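Local coordinates for protein tyrosine aminotransferase (Leishmania infantum, PDB 4IX8) that probably catalyses the pyridoxal-phosphate-dependent transfer of the amino group from L-tyrosine to 2-oxoglutarate, as aminotransferases of its class do, at residues Y189-R201 against C223-I235. Sequence-based numbering, arbitrary orientation.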
# COMPACT_ATOMS: atom_id res chain seq x y z
N TYR A 189 0.31 15.55 -24.73
CA TYR A 189 -0.68 14.68 -25.39
C TYR A 189 0.01 13.65 -26.28
O TYR A 189 1.10 13.87 -26.82
CB TYR A 189 -1.73 15.55 -26.16
CG TYR A 189 -2.59 16.26 -25.12
CD1 TYR A 189 -3.61 15.57 -24.46
CD2 TYR A 189 -2.32 17.56 -24.70
CE1 TYR A 189 -4.37 16.17 -23.43
CE2 TYR A 189 -3.08 18.18 -23.66
CZ TYR A 189 -4.11 17.48 -23.04
OH TYR A 189 -4.89 18.05 -22.02
N LEU A 190 -0.59 12.47 -26.30
CA LEU A 190 -0.14 11.37 -27.13
C LEU A 190 -0.88 11.46 -28.47
O LEU A 190 -2.03 11.91 -28.50
CB LEU A 190 -0.38 10.02 -26.45
CG LEU A 190 0.33 9.80 -25.11
CD1 LEU A 190 -0.17 8.52 -24.40
CD2 LEU A 190 1.82 9.73 -25.33
N ASP A 191 -0.22 11.12 -29.57
CA ASP A 191 -0.81 11.26 -30.92
C ASP A 191 -1.35 9.94 -31.51
O ASP A 191 -0.56 9.09 -31.92
CB ASP A 191 0.21 11.86 -31.88
CG ASP A 191 -0.39 12.19 -33.23
OD1 ASP A 191 -1.55 11.79 -33.49
OD2 ASP A 191 0.29 12.88 -34.03
N PRO A 192 -2.68 9.78 -31.59
CA PRO A 192 -3.26 8.52 -32.10
C PRO A 192 -2.90 8.22 -33.57
O PRO A 192 -3.14 7.11 -34.07
CB PRO A 192 -4.76 8.73 -31.96
CG PRO A 192 -4.95 10.20 -31.83
CD PRO A 192 -3.72 10.73 -31.17
N SER A 193 -2.37 9.20 -34.26
CA SER A 193 -2.09 9.02 -35.69
C SER A 193 -0.61 8.86 -35.95
O SER A 193 -0.19 8.64 -37.09
CB SER A 193 -2.66 10.21 -36.49
OG SER A 193 -4.08 10.30 -36.34
N LYS A 194 0.17 8.96 -34.88
CA LYS A 194 1.59 8.67 -34.97
C LYS A 194 1.87 7.64 -33.85
O LYS A 194 2.78 7.79 -33.04
CB LYS A 194 2.45 9.96 -34.88
N SER A 195 1.00 6.64 -33.77
CA SER A 195 1.22 5.47 -32.91
C SER A 195 1.27 5.83 -31.42
O SER A 195 1.98 5.19 -30.62
CB SER A 195 2.50 4.75 -33.30
OG SER A 195 2.51 4.43 -34.68
N TRP A 196 0.44 6.80 -31.07
CA TRP A 196 0.27 7.21 -29.69
C TRP A 196 1.60 7.70 -29.13
O TRP A 196 1.87 7.54 -27.96
CB TRP A 196 -0.30 6.08 -28.84
CG TRP A 196 -1.75 5.85 -29.09
CD1 TRP A 196 -2.33 4.73 -29.65
CD2 TRP A 196 -2.83 6.74 -28.78
NE1 TRP A 196 -3.70 4.88 -29.71
CE2 TRP A 196 -4.03 6.10 -29.19
CE3 TRP A 196 -2.90 8.02 -28.21
CZ2 TRP A 196 -5.27 6.68 -29.02
CZ3 TRP A 196 -4.15 8.61 -28.05
CH2 TRP A 196 -5.31 7.94 -28.45
N GLU A 197 2.42 8.31 -30.00
CA GLU A 197 3.67 8.90 -29.57
C GLU A 197 3.49 10.23 -28.84
O GLU A 197 2.49 10.93 -29.02
CB GLU A 197 4.60 9.05 -30.77
CG GLU A 197 5.15 7.70 -31.22
CD GLU A 197 6.15 7.81 -32.36
OE1 GLU A 197 6.31 8.94 -32.86
OE2 GLU A 197 6.74 6.77 -32.77
N CYS A 198 4.49 10.54 -28.01
CA CYS A 198 4.57 11.76 -27.20
C CYS A 198 4.79 12.93 -28.12
O CYS A 198 5.69 12.92 -28.95
CB CYS A 198 5.72 11.72 -26.18
SG CYS A 198 5.82 10.25 -25.00
N ASP A 199 3.98 13.95 -27.97
CA ASP A 199 4.22 15.19 -28.67
C ASP A 199 5.33 15.98 -27.91
O ASP A 199 5.03 16.82 -27.08
CB ASP A 199 2.93 15.99 -28.75
CG ASP A 199 3.05 17.22 -29.62
OD1 ASP A 199 4.18 17.61 -29.98
OD2 ASP A 199 1.99 17.83 -29.87
N LEU A 200 6.60 15.69 -28.18
CA LEU A 200 7.69 16.34 -27.47
C LEU A 200 7.83 17.82 -27.79
O LEU A 200 8.29 18.59 -26.94
CB LEU A 200 9.01 15.63 -27.79
CG LEU A 200 9.03 14.13 -27.44
CD1 LEU A 200 10.40 13.53 -27.68
CD2 LEU A 200 8.63 13.96 -25.95
N ARG A 201 7.37 18.25 -28.96
CA ARG A 201 7.52 19.63 -29.36
C ARG A 201 6.60 20.47 -28.48
O ARG A 201 6.98 21.50 -27.95
CB ARG A 201 7.21 19.82 -30.84
N CYS A 223 -3.46 2.84 -24.18
CA CYS A 223 -3.40 2.93 -25.68
C CYS A 223 -2.93 1.65 -26.40
O CYS A 223 -3.16 1.48 -27.59
CB CYS A 223 -2.45 4.07 -26.08
SG CYS A 223 -2.91 5.66 -25.39
N GLY A 224 -2.24 0.77 -25.66
CA GLY A 224 -1.73 -0.47 -26.22
C GLY A 224 -0.47 -0.29 -27.05
O GLY A 224 -0.03 -1.20 -27.76
N SER A 225 0.10 0.90 -26.98
CA SER A 225 1.26 1.23 -27.78
C SER A 225 2.52 0.60 -27.23
O SER A 225 2.64 0.35 -26.02
CB SER A 225 1.46 2.74 -27.85
OG SER A 225 1.57 3.27 -26.52
N ASN A 226 3.46 0.39 -28.13
CA ASN A 226 4.80 -0.04 -27.80
C ASN A 226 5.78 0.80 -28.56
O ASN A 226 5.88 0.67 -29.77
CB ASN A 226 5.02 -1.51 -28.13
CG ASN A 226 6.41 -1.96 -27.80
OD1 ASN A 226 6.89 -1.80 -26.66
ND2 ASN A 226 7.08 -2.55 -28.79
N PHE A 227 6.47 1.68 -27.84
CA PHE A 227 7.37 2.66 -28.44
C PHE A 227 8.56 2.08 -29.18
O PHE A 227 9.23 1.18 -28.71
CB PHE A 227 7.92 3.58 -27.34
CG PHE A 227 6.92 4.59 -26.80
CD1 PHE A 227 5.80 4.95 -27.52
CD2 PHE A 227 7.14 5.21 -25.57
CE1 PHE A 227 4.91 5.90 -27.03
CE2 PHE A 227 6.24 6.18 -25.07
CZ PHE A 227 5.13 6.51 -25.80
N SER A 228 8.86 2.67 -30.33
CA SER A 228 10.08 2.35 -31.07
C SER A 228 11.31 2.78 -30.23
O SER A 228 11.21 3.64 -29.37
CB SER A 228 10.09 3.08 -32.42
OG SER A 228 10.24 4.50 -32.21
N ARG A 229 12.46 2.20 -30.52
CA ARG A 229 13.67 2.58 -29.87
C ARG A 229 13.90 4.06 -30.12
O ARG A 229 14.23 4.81 -29.22
CB ARG A 229 14.85 1.75 -30.39
CG ARG A 229 16.16 2.13 -29.75
CD ARG A 229 17.29 1.15 -30.06
NE ARG A 229 18.46 1.54 -29.28
CZ ARG A 229 18.75 1.09 -28.06
NH1 ARG A 229 17.96 0.19 -27.47
NH2 ARG A 229 19.83 1.53 -27.42
N ALA A 230 13.60 4.50 -31.33
CA ALA A 230 13.94 5.87 -31.72
C ALA A 230 13.14 6.89 -30.92
O ALA A 230 13.64 7.95 -30.56
CB ALA A 230 13.73 6.07 -33.23
N HIS A 231 11.88 6.58 -30.65
CA HIS A 231 11.07 7.50 -29.86
C HIS A 231 11.56 7.53 -28.40
O HIS A 231 11.58 8.59 -27.77
CB HIS A 231 9.61 7.11 -29.93
CG HIS A 231 8.67 8.09 -29.29
ND1 HIS A 231 8.62 9.43 -29.61
CD2 HIS A 231 7.72 7.90 -28.34
CE1 HIS A 231 7.67 10.02 -28.89
NE2 HIS A 231 7.13 9.11 -28.10
N VAL A 232 11.94 6.37 -27.86
CA VAL A 232 12.42 6.35 -26.48
C VAL A 232 13.75 7.13 -26.39
O VAL A 232 13.96 7.93 -25.47
CB VAL A 232 12.60 4.91 -25.97
CG1 VAL A 232 13.20 4.91 -24.57
CG2 VAL A 232 11.24 4.17 -25.95
N SER A 233 14.57 7.01 -27.43
CA SER A 233 15.82 7.76 -27.52
C SER A 233 15.54 9.25 -27.49
O SER A 233 16.18 10.01 -26.74
CB SER A 233 16.54 7.39 -28.80
OG SER A 233 17.82 7.94 -28.85
N ASP A 234 14.51 9.65 -28.22
CA ASP A 234 14.14 11.06 -28.29
C ASP A 234 13.60 11.57 -26.95
O ASP A 234 13.89 12.70 -26.55
CB ASP A 234 13.09 11.29 -29.38
CG ASP A 234 13.66 11.25 -30.77
OD1 ASP A 234 14.90 11.31 -30.93
OD2 ASP A 234 12.83 11.15 -31.70
N ILE A 235 12.82 10.74 -26.27
CA ILE A 235 12.31 11.09 -24.95
C ILE A 235 13.47 11.36 -23.98
O ILE A 235 13.50 12.37 -23.29
CB ILE A 235 11.43 10.00 -24.42
CG1 ILE A 235 10.12 9.97 -25.21
CG2 ILE A 235 11.14 10.20 -22.97
CD1 ILE A 235 9.35 8.65 -25.05
O HOH W 1 4.46 3.67 -30.25
O HOH W 2 1.62 5.82 -25.76
O HOH W 3 6.86 4.12 -31.41
O HOH W 4 8.99 6.05 -33.97
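H231, in the first turn of helix 229-242, lies flat against E197 of the hairpin at the edge of the large mixed sheet in this pyridoxal-phosphate aminotransferase fold; 197-198 is the outermost, weakly bonded strand within the chain. The E197 carboxylate and the imidazole are stacked with planes 5° apart; E197 CG sits over the ring centre, and E197 CB lies 3.7 Å from H231 NE2. With chi1 at -173°, CG anti to the backbone N, the H231 ring lies edge-on to C198 CA, and H231 NE2 gives C198 SG a weak, bent hydrogen bond of 3.6 Å. F227 packs beside the same ring: H231 CD2 stands over the centre of the phenyl ring, while W196 O meets that ring at its edge, 3.6 Å from F227 CE1. C198 SG approaches the phenyl obliquely and also touches I235 CD1; farther along, L200 CD1 rests on D234 CB and the helix backbone. At the other end, where strand 184-191 leads into tight turns, the W196 indole is sandwiched between P192 CA and C223. C223 CB lies over the five-membered ring, 3.6 Å from its centroid in a CH-pi contact, and C223 SG covers the six-membered ring at 3.8 Å from its centroid. F416 meets the indole at an inclined angle. Waters bridge the segments: one joins W196 O to S225 OG, and two bind E197 OE2, one accepting from S228 N and the other hydrogen-bonded to S228 OG. S228 is the helix N-cap, its OG accepting from H231 N at 3.1 Å.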